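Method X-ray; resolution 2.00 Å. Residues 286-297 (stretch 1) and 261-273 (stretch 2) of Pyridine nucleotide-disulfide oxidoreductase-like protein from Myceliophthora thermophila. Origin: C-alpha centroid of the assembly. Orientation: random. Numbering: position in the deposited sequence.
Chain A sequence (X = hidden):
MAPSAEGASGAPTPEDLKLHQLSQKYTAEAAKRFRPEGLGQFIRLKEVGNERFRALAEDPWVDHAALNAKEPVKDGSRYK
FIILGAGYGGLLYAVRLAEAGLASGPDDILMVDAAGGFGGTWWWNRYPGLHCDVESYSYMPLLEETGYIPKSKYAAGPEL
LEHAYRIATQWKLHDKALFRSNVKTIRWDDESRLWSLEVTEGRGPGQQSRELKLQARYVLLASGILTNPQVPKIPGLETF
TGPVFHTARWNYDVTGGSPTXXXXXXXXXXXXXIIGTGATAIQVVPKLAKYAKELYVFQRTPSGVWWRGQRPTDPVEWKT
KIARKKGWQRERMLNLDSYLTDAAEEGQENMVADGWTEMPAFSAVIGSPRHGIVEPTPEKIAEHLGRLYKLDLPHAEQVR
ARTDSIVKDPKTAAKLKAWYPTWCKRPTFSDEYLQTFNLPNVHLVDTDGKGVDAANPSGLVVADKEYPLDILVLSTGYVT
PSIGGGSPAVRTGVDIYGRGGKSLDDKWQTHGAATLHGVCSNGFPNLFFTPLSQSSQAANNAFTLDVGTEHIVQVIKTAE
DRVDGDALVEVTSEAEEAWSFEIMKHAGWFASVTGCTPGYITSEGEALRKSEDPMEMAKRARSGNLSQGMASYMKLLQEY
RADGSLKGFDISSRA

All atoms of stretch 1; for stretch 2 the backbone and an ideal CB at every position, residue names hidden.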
# COMPACT_ATOMS: atom_id res chain seq x y z
N PRO A 286 -16.15 -2.10 14.99
CA PRO A 286 -16.59 -2.90 16.11
C PRO A 286 -16.02 -2.54 17.50
O PRO A 286 -16.67 -2.80 18.57
CB PRO A 286 -16.14 -4.31 15.71
CG PRO A 286 -16.20 -4.29 14.19
CD PRO A 286 -15.74 -2.92 13.82
N LYS A 287 -14.80 -1.99 17.48
CA LYS A 287 -14.06 -1.73 18.67
C LYS A 287 -14.62 -0.47 19.21
O LYS A 287 -14.69 -0.35 20.39
CB LYS A 287 -12.57 -1.52 18.39
CG LYS A 287 -11.93 -2.69 17.75
CD LYS A 287 -11.95 -3.93 18.60
CE LYS A 287 -11.34 -5.04 17.80
NZ LYS A 287 -11.43 -6.32 18.51
N LEU A 288 -14.98 0.46 18.33
CA LEU A 288 -15.63 1.69 18.74
C LEU A 288 -17.02 1.45 19.32
O LEU A 288 -17.36 2.10 20.33
CB LEU A 288 -15.71 2.69 17.63
CG LEU A 288 -14.34 3.30 17.15
CD1 LEU A 288 -14.57 4.20 15.99
CD2 LEU A 288 -13.59 4.08 18.24
N ALA A 289 -17.80 0.55 18.68
CA ALA A 289 -19.17 0.21 19.11
C ALA A 289 -19.20 -0.35 20.49
O ALA A 289 -20.11 -0.12 21.22
CB ALA A 289 -19.81 -0.79 18.16
N LYS A 290 -18.19 -1.08 20.88
CA LYS A 290 -18.21 -1.63 22.18
C LYS A 290 -18.08 -0.64 23.33
O LYS A 290 -18.39 -1.00 24.48
CB LYS A 290 -17.14 -2.63 22.32
CG LYS A 290 -17.21 -3.32 23.65
CD LYS A 290 -16.35 -4.53 23.69
CE LYS A 290 -16.80 -5.26 24.93
NZ LYS A 290 -15.75 -6.19 25.29
N TYR A 291 -17.64 0.56 23.04
CA TYR A 291 -17.35 1.54 24.10
C TYR A 291 -18.09 2.79 24.01
O TYR A 291 -18.41 3.36 25.03
CB TYR A 291 -15.83 1.83 24.19
CG TYR A 291 -15.19 0.65 24.84
CD1 TYR A 291 -14.73 -0.43 24.09
CD2 TYR A 291 -15.13 0.57 26.20
CE1 TYR A 291 -14.20 -1.54 24.69
CE2 TYR A 291 -14.60 -0.54 26.80
CZ TYR A 291 -14.16 -1.61 26.05
OH TYR A 291 -13.66 -2.71 26.72
N ALA A 292 -18.34 3.27 22.81
CA ALA A 292 -18.95 4.56 22.65
C ALA A 292 -20.37 4.49 23.09
O ALA A 292 -20.97 3.41 23.04
CB ALA A 292 -18.93 5.01 21.21
N LYS A 293 -20.92 5.63 23.47
CA LYS A 293 -22.33 5.65 23.83
C LYS A 293 -23.15 5.56 22.53
O LYS A 293 -24.05 4.73 22.45
CB LYS A 293 -22.69 6.89 24.65
CG LYS A 293 -24.08 6.77 25.32
CD LYS A 293 -24.41 7.97 26.21
CE LYS A 293 -24.22 9.30 25.49
NZ LYS A 293 -24.78 9.31 24.11
N GLU A 294 -22.81 6.41 21.55
CA GLU A 294 -23.35 6.32 20.21
C GLU A 294 -22.18 6.23 19.26
O GLU A 294 -21.15 6.84 19.52
CB GLU A 294 -24.11 7.58 19.85
CG GLU A 294 -25.13 8.07 20.87
CD GLU A 294 -26.37 7.21 20.89
OE1 GLU A 294 -27.10 7.26 19.88
OE2 GLU A 294 -26.59 6.50 21.91
N LEU A 295 -22.34 5.49 18.16
CA LEU A 295 -21.36 5.51 17.04
C LEU A 295 -22.09 5.82 15.76
O LEU A 295 -22.97 5.07 15.38
CB LEU A 295 -20.61 4.17 16.93
CG LEU A 295 -19.62 3.93 15.74
CD1 LEU A 295 -18.54 4.99 15.76
CD2 LEU A 295 -18.98 2.53 15.83
N TYR A 296 -21.71 6.92 15.11
CA TYR A 296 -22.20 7.26 13.84
C TYR A 296 -21.13 6.93 12.79
O TYR A 296 -20.00 7.41 12.91
CB TYR A 296 -22.53 8.74 13.77
CG TYR A 296 -23.70 9.05 14.70
CD1 TYR A 296 -23.51 9.06 16.09
CD2 TYR A 296 -24.98 9.26 14.20
CE1 TYR A 296 -24.55 9.30 16.95
CE2 TYR A 296 -26.04 9.52 15.06
CZ TYR A 296 -25.80 9.54 16.42
OH TYR A 296 -26.78 9.77 17.33
N VAL A 297 -21.50 6.16 11.76
CA VAL A 297 -20.59 5.80 10.72
C VAL A 297 -20.98 6.52 9.45
O VAL A 297 -22.06 6.31 8.91
CB VAL A 297 -20.63 4.31 10.47
CG1 VAL A 297 -19.80 4.01 9.24
CG2 VAL A 297 -20.16 3.51 11.69
N UNK A 261 -4.16 -2.50 24.23
CA UNK A 261 -5.31 -2.54 25.13
C UNK A 261 -6.47 -1.95 24.36
O UNK A 261 -6.48 -0.75 24.11
CB UNK A 261 -5.05 -1.78 26.43
N UNK A 262 -7.45 -2.78 23.96
CA UNK A 262 -8.60 -2.27 23.18
C UNK A 262 -9.77 -1.83 24.02
O UNK A 262 -10.88 -1.53 23.46
CB UNK A 262 -9.08 -3.34 22.20
N UNK A 263 -9.60 -1.82 25.34
CA UNK A 263 -10.67 -1.28 26.19
C UNK A 263 -10.59 0.24 26.15
O UNK A 263 -9.78 0.86 26.82
CB UNK A 263 -10.56 -1.80 27.63
N UNK A 264 -11.44 0.81 25.31
CA UNK A 264 -11.55 2.22 25.04
C UNK A 264 -12.47 2.91 26.03
O UNK A 264 -13.46 3.58 25.66
CB UNK A 264 -12.05 2.44 23.61
N UNK A 265 -12.11 2.76 27.31
CA UNK A 265 -12.92 3.26 28.45
C UNK A 265 -13.33 4.72 28.30
O UNK A 265 -14.41 5.02 28.61
CB UNK A 265 -12.14 3.10 29.76
N UNK A 266 -12.51 5.59 27.71
CA UNK A 266 -12.86 7.01 27.60
C UNK A 266 -13.80 7.40 26.56
O UNK A 266 -14.16 8.60 26.44
CB UNK A 266 -11.59 7.84 27.38
N UNK A 267 -14.21 6.45 25.76
CA UNK A 267 -15.37 6.70 24.90
C UNK A 267 -16.73 6.55 25.62
O UNK A 267 -17.76 7.00 25.08
CB UNK A 267 -15.32 5.74 23.71
N UNK A 268 -16.75 5.92 26.78
CA UNK A 268 -18.05 5.70 27.47
C UNK A 268 -18.71 7.04 27.68
O UNK A 268 -18.05 8.01 27.94
CB UNK A 268 -17.87 4.98 28.81
N UNK A 269 -20.01 7.09 27.42
CA UNK A 269 -20.74 8.32 27.51
C UNK A 269 -20.65 9.20 26.31
O UNK A 269 -21.34 10.21 26.27
CB UNK A 269 -20.26 9.10 28.73
N UNK A 270 -19.84 8.85 25.31
CA UNK A 270 -19.55 9.80 24.22
C UNK A 270 -20.21 9.42 22.94
O UNK A 270 -20.39 8.24 22.63
CB UNK A 270 -18.04 9.91 23.99
N UNK A 271 -20.36 10.44 22.13
CA UNK A 271 -20.92 10.43 20.82
C UNK A 271 -19.78 10.49 19.75
O UNK A 271 -19.27 11.56 19.41
CB UNK A 271 -21.90 11.60 20.67
N UNK A 272 -19.40 9.32 19.25
CA UNK A 272 -18.24 9.15 18.34
C UNK A 272 -18.65 9.08 16.84
O UNK A 272 -19.55 8.31 16.49
CB UNK A 272 -17.48 7.88 18.72
N UNK A 273 -17.99 9.85 15.98
CA UNK A 273 -18.24 9.83 14.54
C UNK A 273 -17.06 9.17 13.86
O UNK A 273 -15.90 9.39 14.26
CB UNK A 273 -18.47 11.24 13.99

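At position 261 the ideal CB has nothing of stretch 1 within 5.5 Å, so the visible atoms set no preference. The residue is Asp-261, whose OD1 accepts a hydrogen bond from the backbone N of position 263 (2.9 Å).

Position 262 points toward stretch 1, its ideal CB 4.6 Å from Lys-287 CD. A lysine close by favors an acidic side chain, though a polar amide could also serve. Glu-262 forms a salt bridge, Lys-287 NZ donating to Glu-262 OE1 at 2.9 Å. One water reinforces the junction, donating to Glu-262 O (2.7 Å) and Lys-287 O (2.8 Å).

At 263 the CB points sideways and already lies 3.4 Å from Tyr-291 OH, so a small side chain fits easily, and a larger one would have to turn away from the hydroxyl. In Ala-263, CB lies 3.9 Å from Tyr-291 CZ.

Position 264 has its ideal CB 3.8 Å from Tyr-291 CG and 5.0 Å from Lys-287 O, with Leu-288 nearby; leucine, isoleucine, valine or methionine would suit. Leu-264 places CB 3.7 Å from Tyr-291 CG and CD2 4.1 Å from Leu-288 CD2. Its backbone N lies over one face of the Tyr-291 ring.

Positions 265 and 266 point away, leaving polar or charged residues possible. They are Asn-265 and Arg-266, which begin a short 3-10 segment.

Position 267 turns back toward stretch 1, its ideal CB 4.0 Å from both Ala-292 CA and Tyr-291 CB. An aliphatic side chain is indicated, and the m,t rotamer of Leu-267 carries CD1 to 3.7 Å from Leu-288 CD2.

Residues 267 to 270 form a type II turn. At 268 the CA-to-CB bond points away overall, although the ideal CB is 4.1 Å from Tyr-291 O; many polar residues would fit. Glu-268 brings OE2 to the edge of the Tyr-291 ring, 4.1 Å from CD2. At 269, phi/psi of 83/-6 would jam a CB against the preceding carbonyl, which by itself calls for glycine: Gly-269.

Position 270 points away, so its side chain is little constrained; the backbone does the work. The O of Lys-270 accepts from Lys-293 N (2.8 Å) and Glu-294 N (3.2 Å), opening the parallel pairing.

Position 271 pairs with Glu-294, its ideal CB 4.7 Å from Glu-294 CB and 5.0 Å from Lys-293 NZ. Glu-294 presents only its CB and CG here, not its carboxylate, so a polar or long side chain would suit and nothing visible demands arginine. Arg-271 makes no salt bridge with Glu-294; it sets NE 4.4 Å from Lys-293 NZ, a like-charge approach, and NH2 3.1 Å from Tyr-296 OH, at an angle too poor for a hydrogen bond.

Position 272 projects to the sheet face shared with Leu-295, near Ala-292 CB (4.1 Å from the ideal CB); valine or isoleucine would suit. Val-272 packs CG2 3.7 Å from Ala-292 CB and CG1 4.1 Å from Leu-295 CD1, while its N donates to Glu-294 O (3.0 Å) and its O accepts from Tyr-296 N (2.9 Å).

At 273, extended angles permit many residues. Gly-273 offers its CA to Tyr-296 O at 3.4 Å.

Stretch 2, residues 261-273: DEALNRLEGKRVG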
# COMPACT_ATOMS: atom_id res chain seq x y z
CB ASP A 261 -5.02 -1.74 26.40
CG ASP A 261 -6.22 -1.68 27.35
OD1 ASP A 261 -7.32 -2.24 27.05
OD2 ASP A 261 -6.06 -1.07 28.41
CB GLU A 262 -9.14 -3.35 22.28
CG GLU A 262 -8.14 -4.12 21.44
CD GLU A 262 -8.85 -5.09 20.52
OE1 GLU A 262 -9.97 -5.57 20.86
OE2 GLU A 262 -8.32 -5.35 19.44
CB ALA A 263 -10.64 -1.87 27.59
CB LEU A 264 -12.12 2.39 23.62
CG LEU A 264 -11.24 2.21 22.38
CD1 LEU A 264 -9.97 1.41 22.58
CD2 LEU A 264 -12.01 1.74 21.19
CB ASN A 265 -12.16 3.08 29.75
CG ASN A 265 -10.76 3.68 29.67
OD1 ASN A 265 -10.60 4.90 29.70
ND2 ASN A 265 -9.75 2.85 29.48
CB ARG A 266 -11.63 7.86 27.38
CG ARG A 266 -10.60 7.61 28.44
CD ARG A 266 -9.50 8.64 28.42
NE ARG A 266 -8.43 8.14 29.29
CZ ARG A 266 -7.13 8.43 29.16
NH1 ARG A 266 -6.70 9.22 28.18
NH2 ARG A 266 -6.25 7.91 30.03
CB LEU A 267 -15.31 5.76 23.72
CG LEU A 267 -13.96 5.84 22.99
CD1 LEU A 267 -13.99 4.82 21.86
CD2 LEU A 267 -13.73 7.25 22.50
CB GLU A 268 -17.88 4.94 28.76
CG GLU A 268 -17.51 3.51 28.47
CD GLU A 268 -17.19 2.76 29.71
OE1 GLU A 268 -18.08 2.72 30.59
OE2 GLU A 268 -16.05 2.23 29.80
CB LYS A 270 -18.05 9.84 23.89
CG LYS A 270 -17.12 10.01 25.09
CD LYS A 270 -17.04 11.46 25.48
CE LYS A 270 -16.39 11.55 26.86
NZ LYS A 270 -16.17 12.98 27.22
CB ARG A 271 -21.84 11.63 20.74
CG ARG A 271 -22.63 11.86 22.07
CD ARG A 271 -23.71 12.93 22.00
NE ARG A 271 -24.75 12.45 21.08
CZ ARG A 271 -24.78 12.66 19.78
NH1 ARG A 271 -23.87 13.42 19.17
NH2 ARG A 271 -25.75 12.10 19.08
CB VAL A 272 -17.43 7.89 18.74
CG1 VAL A 272 -16.24 7.70 17.83
CG2 VAL A 272 -16.98 7.93 20.16
O HOH W 1 -12.84 -2.00 21.68
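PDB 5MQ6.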